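2-hydroxyisocaproyl-CoA dehydratase activator (Clostridium difficile, PDB 4EHU) uses one [4Fe-4S] cluster per homodimer to pass an electron to (R)-2-hydroxyisocaproyl-CoA dehydratase as it hydrolyses ATP, activating that enzyme for L-leucine fermentation. Local coordinates at residues Gly5-Ile8 with Ser13-Val16. Sequence-based numbering, arbitrary orientation.
Sequences GLDI and SKGV. With ANP (phosphoaminophosphonic acid-adenylate ester), chain D.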
loop_
_atom_site.group_PDB
_atom_site.type_symbol
_atom_site.label_atom_id
_atom_site.label_comp_id
_atom_site.label_asym_id
_atom_site.label_seq_id
_atom_site.Cartn_x
_atom_site.Cartn_y
_atom_site.Cartn_z
ATOM N N GLY A 5 32.347 -3.198 4.558
ATOM C CA GLY A 5 31.060 -2.540 4.721
ATOM C C GLY A 5 29.935 -3.555 4.568
ATOM O O GLY A 5 29.974 -4.392 3.674
ATOM N N LEU A 6 28.956 -3.496 5.464
ATOM C CA LEU A 6 27.773 -4.346 5.388
ATOM C C LEU A 6 26.557 -3.442 5.346
ATOM O O LEU A 6 26.463 -2.508 6.130
ATOM C CB LEU A 6 27.682 -5.266 6.606
ATOM C CG LEU A 6 28.736 -6.366 6.716
ATOM C CD1 LEU A 6 28.587 -7.091 8.046
ATOM C CD2 LEU A 6 28.625 -7.337 5.550
ATOM N N ASP A 7 25.636 -3.714 4.431
ATOM C CA ASP A 7 24.394 -2.954 4.314
ATOM C C ASP A 7 23.246 -3.950 4.460
ATOM O O ASP A 7 22.967 -4.734 3.566
ATOM C CB ASP A 7 24.361 -2.212 2.961
ATOM C CG ASP A 7 23.010 -1.532 2.666
ATOM O OD1 ASP A 7 22.066 -1.571 3.485
ATOM O OD2 ASP A 7 22.901 -0.950 1.576
ATOM N N ILE A 8 22.613 -3.949 5.622
ATOM C CA ILE A 8 21.562 -4.903 5.914
ATOM C C ILE A 8 20.229 -4.198 5.769
ATOM O O ILE A 8 19.776 -3.509 6.676
ATOM C CB ILE A 8 21.720 -5.472 7.335
ATOM C CG1 ILE A 8 23.141 -6.012 7.513
ATOM C CG2 ILE A 8 20.691 -6.561 7.578
ATOM C CD1 ILE A 8 23.507 -6.313 8.969
ATOM N N SER A 13 20.914 -8.358 1.970
ATOM C CA SER A 13 22.143 -8.040 2.685
ATOM C C SER A 13 23.269 -7.885 1.689
ATOM O O SER A 13 23.474 -8.739 0.817
ATOM C CB SER A 13 22.495 -9.139 3.690
ATOM O OG SER A 13 21.506 -9.215 4.692
ATOM N N LYS A 14 24.006 -6.791 1.824
ATOM C CA LYS A 14 25.084 -6.483 0.896
ATOM C C LYS A 14 26.385 -6.289 1.647
ATOM O O LYS A 14 26.399 -5.703 2.731
ATOM C CB LYS A 14 24.767 -5.208 0.112
ATOM C CG LYS A 14 23.700 -5.374 -0.973
ATOM C CD LYS A 14 22.258 -5.447 -0.397
ATOM C CE LYS A 14 21.801 -4.099 0.171
ATOM N NZ LYS A 14 20.341 -4.060 0.521
ATOM N N GLY A 15 27.483 -6.783 1.075
ATOM C CA GLY A 15 28.796 -6.645 1.691
ATOM C C GLY A 15 29.870 -6.286 0.680
ATOM O O GLY A 15 29.813 -6.705 -0.474
ATOM N N VAL A 16 30.852 -5.508 1.119
ATOM C CA VAL A 16 32.001 -5.152 0.287
ATOM C C VAL A 16 33.251 -5.261 1.140
ATOM O O VAL A 16 33.232 -4.827 2.293
ATOM C CB VAL A 16 31.899 -3.696 -0.218
ATOM C CG1 VAL A 16 33.216 -3.249 -0.818
ATOM C CG2 VAL A 16 30.745 -3.558 -1.255
HETATM P PG ANP D . 15.573 -0.769 1.995
HETATM O O1G ANP D . 15.595 -1.024 3.497
HETATM O O2G ANP D . 16.742 0.095 1.594
HETATM O O3G ANP D . 14.276 -0.247 1.515
HETATM P PB ANP D . 17.125 -3.026 0.699
HETATM O O1B ANP D . 17.294 -4.431 1.216
HETATM O O2B ANP D . 18.345 -2.110 0.810
HETATM N N3B ANP D . 15.679 -2.370 1.385
HETATM P PA ANP D . 17.823 -3.282 -2.110
HETATM O O1A ANP D . 18.768 -4.384 -1.783
HETATM O O2A ANP D . 18.317 -1.890 -2.435
HETATM O O3A ANP D . 16.770 -3.117 -0.888
HETATM O "O5'" ANP D . 16.803 -3.692 -3.283
HETATM C "C5'" ANP D . 15.920 -4.806 -3.115
HETATM C "C4'" ANP D . 15.192 -5.057 -4.432
HETATM O "O4'" ANP D . 15.871 -4.798 -5.653
HETATM C "C3'" ANP D . 14.015 -5.996 -4.613
HETATM O "O3'" ANP D . 12.858 -5.514 -3.915
HETATM C "C2'" ANP D . 13.872 -6.054 -6.138
HETATM O "O2'" ANP D . 12.707 -5.355 -6.610
HETATM C "C1'" ANP D . 15.121 -5.392 -6.718
HETATM N N9 ANP D . 16.045 -6.339 -7.368
HETATM C C8 ANP D . 16.868 -7.217 -6.759
HETATM N N7 ANP D . 17.616 -7.886 -7.671
HETATM C C5 ANP D . 17.259 -7.407 -8.889
HETATM C C6 ANP D . 17.656 -7.658 -10.276
HETATM N N6 ANP D . 18.595 -8.600 -10.536
HETATM N N1 ANP D . 17.051 -6.933 -11.252
HETATM C C2 ANP D . 16.124 -6.000 -10.994
HETATM N N3 ANP D . 15.706 -5.726 -9.749
HETATM C C4 ANP D . 16.237 -6.381 -8.685
#
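Asp7 and Lys14 face each other as a hydrogen-bonded pair in an antiparallel hairpin. Asp7 N gives a nearly straight bond to Lys14 O at 2.7 Å. Lys14 N returns a more bent one to Asp7 O at 2.9 Å. Gly5 and Val16 form a second such pair, so four backbone bonds join 5-8 to 13-16.

The closest side-chain packing is also at Asp7 and Lys14, whose side chains lie alongside one another on one face of the sheet. Asp7 CG is anti to the backbone N (chi1 172°), and the carboxylate reaches the lysine through OD2, 3.6 Å from Lys14 CE. The charged atoms themselves stay apart, with Asp7 OD2 4.2 Å from Lys14 NZ. The lysine chain is bent at chi2 and chi3 and ends at the nucleotide. There Lys14 NZ donates to both O2B and O1A of ANP, each at 2.8 Å, bridging the alpha and beta phosphates. A further bond to Ala12 O helps fix the ammonium. This is the first phosphate-binding hairpin of the actin-like ATPase fold. A magnesium ion lies near Asp7.

The other face is packed more loosely between the strands. Leu6 CD2 rests 3.9 Å from Gly15 CA, and Ile8 CG2 only grazes Ser13 OG at 4.0 Å. That hydroxyl is hydrogen-bonded to Ser32 O instead. Neither face is open to solvent.

Helix 38-50 covers the Leu6, Ile8 and Ser13 face through Pro39 and Val42. Ala245 of helix 243-261 packs on the Asp7, Lys14 and Val16 face. Within the five-stranded sheet, strand 57-63 runs parallel beside strand 2-8, and strand 23-30 flanks strand 13-19.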